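Local coordinates for protein hemolysins related proteins containing CBS domains (Klebsiella pneumoniae subsp. pneumoniae, PDB 3HF7) that is of unknown function, this piece being the AMP-binding CBS-domain pair of a membrane protein whose family is tentatively assigned flavin adenine dinucleotide binding, at residues A[19-22]-A[28-31]; A[43-48]-A[110-115]. All coordinates share one frame; numbering follows the deposited sequence.

Interaction 1 of 2, residues A[19-22]-A[28-31]; sequences INDD and RQLT
Asp21, in the loop between strand 16-18 and helix 23-31, faces Gln29 in the last turns of that helix, and even at this nearest approach of the two backbones their CA atoms stand 9.9 Å apart. The gap is bridged by side chains alone. Both CB atoms point toward the opposing segment, and each side chain sets out with CG beside its own backbone N; beyond that Gln29 stays extended (chi2 174°), which carries its amide across to the loop. There NE2 of Gln29 donates to OD1 of Asp21 at 2.9 Å, with an N-H...O angle of 155°, so the bond is moderately bent. The donor meets OD1 from the anti side, somewhat off the carboxylate plane, whereas the acceptor lies almost exactly in the amide plane of Gln29. The two flat groups are turned 50° against each other and the side chains cross at about a right angle, so they meet through a single oxygen and a single nitrogen and do not stack. The same NE2 has a second, weak bond to the backbone O of Ser25, one turn earlier in the helix, and the two acceptors together would be expected to limit how the amide can rotate. The Asp21-Gln29 bond ties the loop to the helix it leads into, whose N-cap position is held by Asp22. On the inner side of this surface contact, Gln29 and Leu30 lie on Ile17 of strand 16-18, Leu30 reaches helix 54-61, and Ile19 packs on strands 37-41 and 48-53.

Interaction 2 of 2, residues A[43-48]-A[110-115]; sequences DSLDDA and GDIQGL
Ile112, at the start of strand 112-117, pushes its CD1 methyl against the turn that joins strands 37-41 and 48-53, meeting Leu45 in the turn and Ala48 where strand 48-53 begins. The contact thus brings the three-stranded sheet up to a strand of the stretch assigned to a CBS domain, consistent with a junction between the halves of a CBS pair. This is the packed part. CD1 lies 3.8 Å from CB of Ala48, and 4.1 Å from CB of Leu45 and likewise from its CD2, so one methyl serves both residues; the backbone O of Leu45 also borders it. Because CG1 of Ile112 sits beside the backbone N (chi1 -55°) and the chain then runs on extended, this branch is the one that reaches the turn. The side chains of Leu45 and Ile112 cross at about a right angle. Behind them, Leu45 and Ala48 lie on Val39 and Ile112 on Leu104.

The outer side is looser and polar. OD1 of Asp46 and OD1 of Asp111 approach only to 4.6 Å, like charges that would be expected to repel, but Arg11 forms a salt bridge with Asp46 and a long, weak ion pair with Asp111. Gln113, which with Gly114 faces Val105 in a classic beta bulge, turns NE2 back onto O of Asp111 at 2.8 Å. No hydrogen bond joins the two segments directly: they adhere through apolar packing, while Arg11 probably offsets the two carboxylates on the outer side.

How the interactions relate
Along the chain the two contacts come in series, interaction 1 closing before interaction 2 opens, with their centres 18 Å apart. Interaction 1 is local, staying between a loop and the helix that follows it. Interaction 2 spans 61 intervening residues and brings the three-stranded sheet of 16-18, 37-41 and 48-53 up to the four-stranded sheet containing 112-117, consistent with a junction between the two halves of the CBS-domain pair. They share the first of these sheets and meet at its loops, where the side chains of Asn20 and Asp43 come together. Bound AMP lies about 11 Å from the side chain of Gln29 and about 9 Å from that of Leu45, so neither contact touches the nucleotide.

Interaction 1 of 2, residues A[19-22]-A[28-31]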
loop_
_atom_site.group_PDB
_atom_site.type_symbol
_atom_site.label_atom_id
_atom_site.label_comp_id
_atom_site.label_asym_id
_atom_site.label_seq_id
_atom_site.Cartn_x
_atom_site.Cartn_y
_atom_site.Cartn_z
ATOM N N ILE A 19 5.083 10.057 -7.443
ATOM C CA ILE A 19 6.294 10.716 -6.989
ATOM C C ILE A 19 6.839 11.651 -8.065
ATOM O O ILE A 19 7.859 12.313 -7.846
ATOM C CB ILE A 19 7.364 9.726 -6.479
ATOM C CG1 ILE A 19 8.066 9.023 -7.634
ATOM C CG2 ILE A 19 6.742 8.732 -5.517
ATOM C CD1 ILE A 19 9.241 8.184 -7.172
ATOM N N ASN A 20 6.158 11.718 -9.213
ATOM C CA ASN A 20 6.470 12.729 -10.231
ATOM C C ASN A 20 5.947 14.148 -9.952
ATOM O O ASN A 20 6.459 15.107 -10.524
ATOM C CB ASN A 20 6.037 12.275 -11.626
ATOM C CG ASN A 20 7.021 11.308 -12.253
ATOM O OD1 ASN A 20 8.151 11.164 -11.791
ATOM N ND2 ASN A 20 6.590 10.629 -13.313
ATOM N N ASP A 21 4.949 14.295 -9.083
ATOM C CA ASP A 21 4.459 15.637 -8.739
ATOM C C ASP A 21 5.532 16.549 -8.124
ATOM O O ASP A 21 6.501 16.079 -7.535
ATOM C CB ASP A 21 3.259 15.544 -7.813
ATOM C CG ASP A 21 2.104 14.819 -8.447
ATOM O OD1 ASP A 21 1.311 14.186 -7.718
ATOM O OD2 ASP A 21 1.994 14.869 -9.690
ATOM N N ASP A 22 5.366 17.856 -8.279
ATOM C CA ASP A 22 6.274 18.791 -7.643
ATOM C C ASP A 22 6.182 18.558 -6.152
ATOM O O ASP A 22 5.149 18.135 -5.645
ATOM C CB ASP A 22 5.910 20.228 -7.962
ATOM C CG ASP A 22 4.494 20.565 -7.565
ATOM O OD1 ASP A 22 3.562 19.953 -8.120
ATOM O OD2 ASP A 22 4.302 21.434 -6.689
ATOM N N ARG A 28 1.709 17.888 0.313
ATOM C CA ARG A 28 0.310 18.187 0.535
ATOM C C ARG A 28 -0.487 16.874 0.534
ATOM O O ARG A 28 -1.315 16.658 1.421
ATOM C CB ARG A 28 -0.208 19.156 -0.526
ATOM C CG ARG A 28 -1.531 19.852 -0.167
ATOM C CD ARG A 28 -1.902 20.951 -1.189
ATOM N NE ARG A 28 -1.726 20.491 -2.576
ATOM C CZ ARG A 28 -0.858 21.002 -3.459
ATOM N NH1 ARG A 28 -0.071 22.029 -3.139
ATOM N NH2 ARG A 28 -0.786 20.486 -4.683
ATOM N N GLN A 29 -0.212 15.984 -0.428
ATOM C CA GLN A 29 -0.941 14.709 -0.524
ATOM C C GLN A 29 -0.657 13.798 0.664
ATOM O O GLN A 29 -1.555 13.135 1.196
ATOM C CB GLN A 29 -0.572 13.975 -1.801
ATOM C CG GLN A 29 -1.249 14.501 -3.043
ATOM C CD GLN A 29 -0.731 13.817 -4.286
ATOM O OE1 GLN A 29 -0.989 12.628 -4.511
ATOM N NE2 GLN A 29 0.015 14.560 -5.103
ATOM N N LEU A 30 0.607 13.770 1.063
ATOM C CA LEU A 30 1.057 12.957 2.164
ATOM C C LEU A 30 0.333 13.357 3.439
ATOM O O LEU A 30 -0.291 12.533 4.092
ATOM C CB LEU A 30 2.554 13.139 2.318
ATOM C CG LEU A 30 3.270 12.238 3.301
ATOM C CD1 LEU A 30 3.201 10.831 2.788
ATOM C CD2 LEU A 30 4.698 12.706 3.405
ATOM N N THR A 31 0.380 14.641 3.769
ATOM C CA THR A 31 -0.277 15.150 4.975
ATOM C C THR A 31 -1.801 14.986 4.967
ATOM O O THR A 31 -2.415 15.002 6.022
ATOM C CB THR A 31 0.093 16.626 5.234
ATOM O OG1 THR A 31 -0.358 17.434 4.143
ATOM C CG2 THR A 31 1.600 16.782 5.379
#

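Interaction 2 of 2, residues A[43-48]-A[110-115]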
loop_
_atom_site.group_PDB
_atom_site.type_symbol
_atom_site.label_atom_id
_atom_site.label_comp_id
_atom_site.label_asym_id
_atom_site.label_seq_id
_atom_site.Cartn_x
_atom_site.Cartn_y
_atom_site.Cartn_z
ATOM N N ASP A 43 4.143 7.850 -12.054
ATOM C CA ASP A 43 3.220 7.986 -13.197
ATOM C C ASP A 43 1.874 7.304 -13.028
ATOM O O ASP A 43 0.821 7.924 -13.193
ATOM C CB ASP A 43 3.856 7.478 -14.486
ATOM C CG ASP A 43 4.928 8.398 -14.996
ATOM O OD1 ASP A 43 4.791 9.624 -14.787
ATOM O OD2 ASP A 43 5.901 7.903 -15.611
ATOM N N SER A 44 1.913 6.013 -12.734
ATOM C CA SER A 44 0.699 5.254 -12.511
ATOM C C SER A 44 1.013 3.930 -11.832
ATOM O O SER A 44 2.177 3.563 -11.650
ATOM C CB SER A 44 -0.037 4.995 -13.834
ATOM O OG SER A 44 0.602 3.970 -14.581
ATOM N N LEU A 45 -0.050 3.202 -11.500
ATOM C CA LEU A 45 0.062 1.919 -10.844
ATOM C C LEU A 45 0.680 0.850 -11.744
ATOM O O LEU A 45 0.790 -0.318 -11.364
ATOM C CB LEU A 45 -1.301 1.503 -10.291
ATOM C CG LEU A 45 -1.638 2.300 -9.020
ATOM C CD1 LEU A 45 -3.074 2.079 -8.549
ATOM C CD2 LEU A 45 -0.631 2.020 -7.894
ATOM N N ASP A 46 1.114 1.260 -12.930
ATOM C CA ASP A 46 1.942 0.409 -13.753
ATOM C C ASP A 46 3.338 0.397 -13.211
ATOM O O ASP A 46 4.146 -0.443 -13.590
ATOM C CB ASP A 46 1.998 0.951 -15.157
ATOM C CG ASP A 46 0.722 0.730 -15.901
ATOM O OD1 ASP A 46 -0.199 0.060 -15.356
ATOM O OD2 ASP A 46 0.654 1.227 -17.040
ATOM N N ASP A 47 3.633 1.355 -12.344
ATOM C CA ASP A 47 4.959 1.455 -11.778
ATOM C C ASP A 47 4.941 1.760 -10.274
ATOM O O ASP A 47 5.527 2.748 -9.817
ATOM C CB ASP A 47 5.793 2.478 -12.558
ATOM C CG ASP A 47 7.278 2.319 -12.316
ATOM O OD1 ASP A 47 7.689 1.352 -11.633
ATOM O OD2 ASP A 47 8.044 3.162 -12.808
ATOM N N ALA A 48 4.275 0.896 -9.514
ATOM C CA ALA A 48 4.288 0.985 -8.058
ATOM C C ALA A 48 5.699 0.737 -7.542
ATOM O O ALA A 48 6.395 -0.171 -7.992
ATOM C CB ALA A 48 3.333 -0.001 -7.463
ATOM N N GLY A 110 1.515 -8.934 -13.828
ATOM C CA GLY A 110 2.111 -7.926 -12.965
ATOM C C GLY A 110 1.179 -6.748 -12.828
ATOM O O GLY A 110 1.583 -5.672 -12.418
ATOM N N ASP A 111 -0.090 -6.976 -13.141
ATOM C CA ASP A 111 -1.078 -5.926 -13.151
ATOM C C ASP A 111 -1.871 -5.841 -11.843
ATOM O O ASP A 111 -2.654 -6.758 -11.496
ATOM C CB ASP A 111 -2.027 -6.176 -14.311
ATOM C CG ASP A 111 -2.472 -4.912 -14.942
ATOM O OD1 ASP A 111 -1.634 -4.293 -15.634
ATOM O OD2 ASP A 111 -3.633 -4.522 -14.720
ATOM N N ILE A 112 -1.691 -4.721 -11.140
ATOM C CA ILE A 112 -2.325 -4.501 -9.859
ATOM C C ILE A 112 -3.819 -4.433 -10.023
ATOM O O ILE A 112 -4.314 -3.637 -10.821
ATOM C CB ILE A 112 -1.826 -3.225 -9.200
ATOM C CG1 ILE A 112 -0.295 -3.261 -9.082
ATOM C CG2 ILE A 112 -2.434 -3.074 -7.821
ATOM C CD1 ILE A 112 0.326 -1.931 -8.696
ATOM N N GLN A 113 -4.522 -5.291 -9.275
ATOM C CA GLN A 113 -5.995 -5.376 -9.276
ATOM C C GLN A 113 -6.608 -4.632 -8.089
ATOM O O GLN A 113 -7.707 -4.063 -8.193
ATOM C CB GLN A 113 -6.468 -6.836 -9.192
ATOM C CG GLN A 113 -5.891 -7.741 -10.241
ATOM C CD GLN A 113 -6.304 -7.325 -11.640
ATOM O OE1 GLN A 113 -7.487 -7.372 -11.990
ATOM N NE2 GLN A 113 -5.331 -6.905 -12.443
ATOM N N GLY A 114 -5.918 -4.673 -6.948
ATOM C CA GLY A 114 -6.439 -4.012 -5.765
ATOM C C GLY A 114 -5.540 -4.034 -4.550
ATOM O O GLY A 114 -4.365 -4.431 -4.611
ATOM N N LEU A 115 -6.109 -3.607 -3.431
ATOM C CA LEU A 115 -5.396 -3.560 -2.166
ATOM C C LEU A 115 -6.131 -4.466 -1.170
ATOM O O LEU A 115 -7.361 -4.445 -1.091
ATOM C CB LEU A 115 -5.368 -2.111 -1.688
ATOM C CG LEU A 115 -4.742 -1.572 -0.408
ATOM C CD1 LEU A 115 -4.822 -2.532 0.751
ATOM C CD2 LEU A 115 -3.306 -1.164 -0.674
#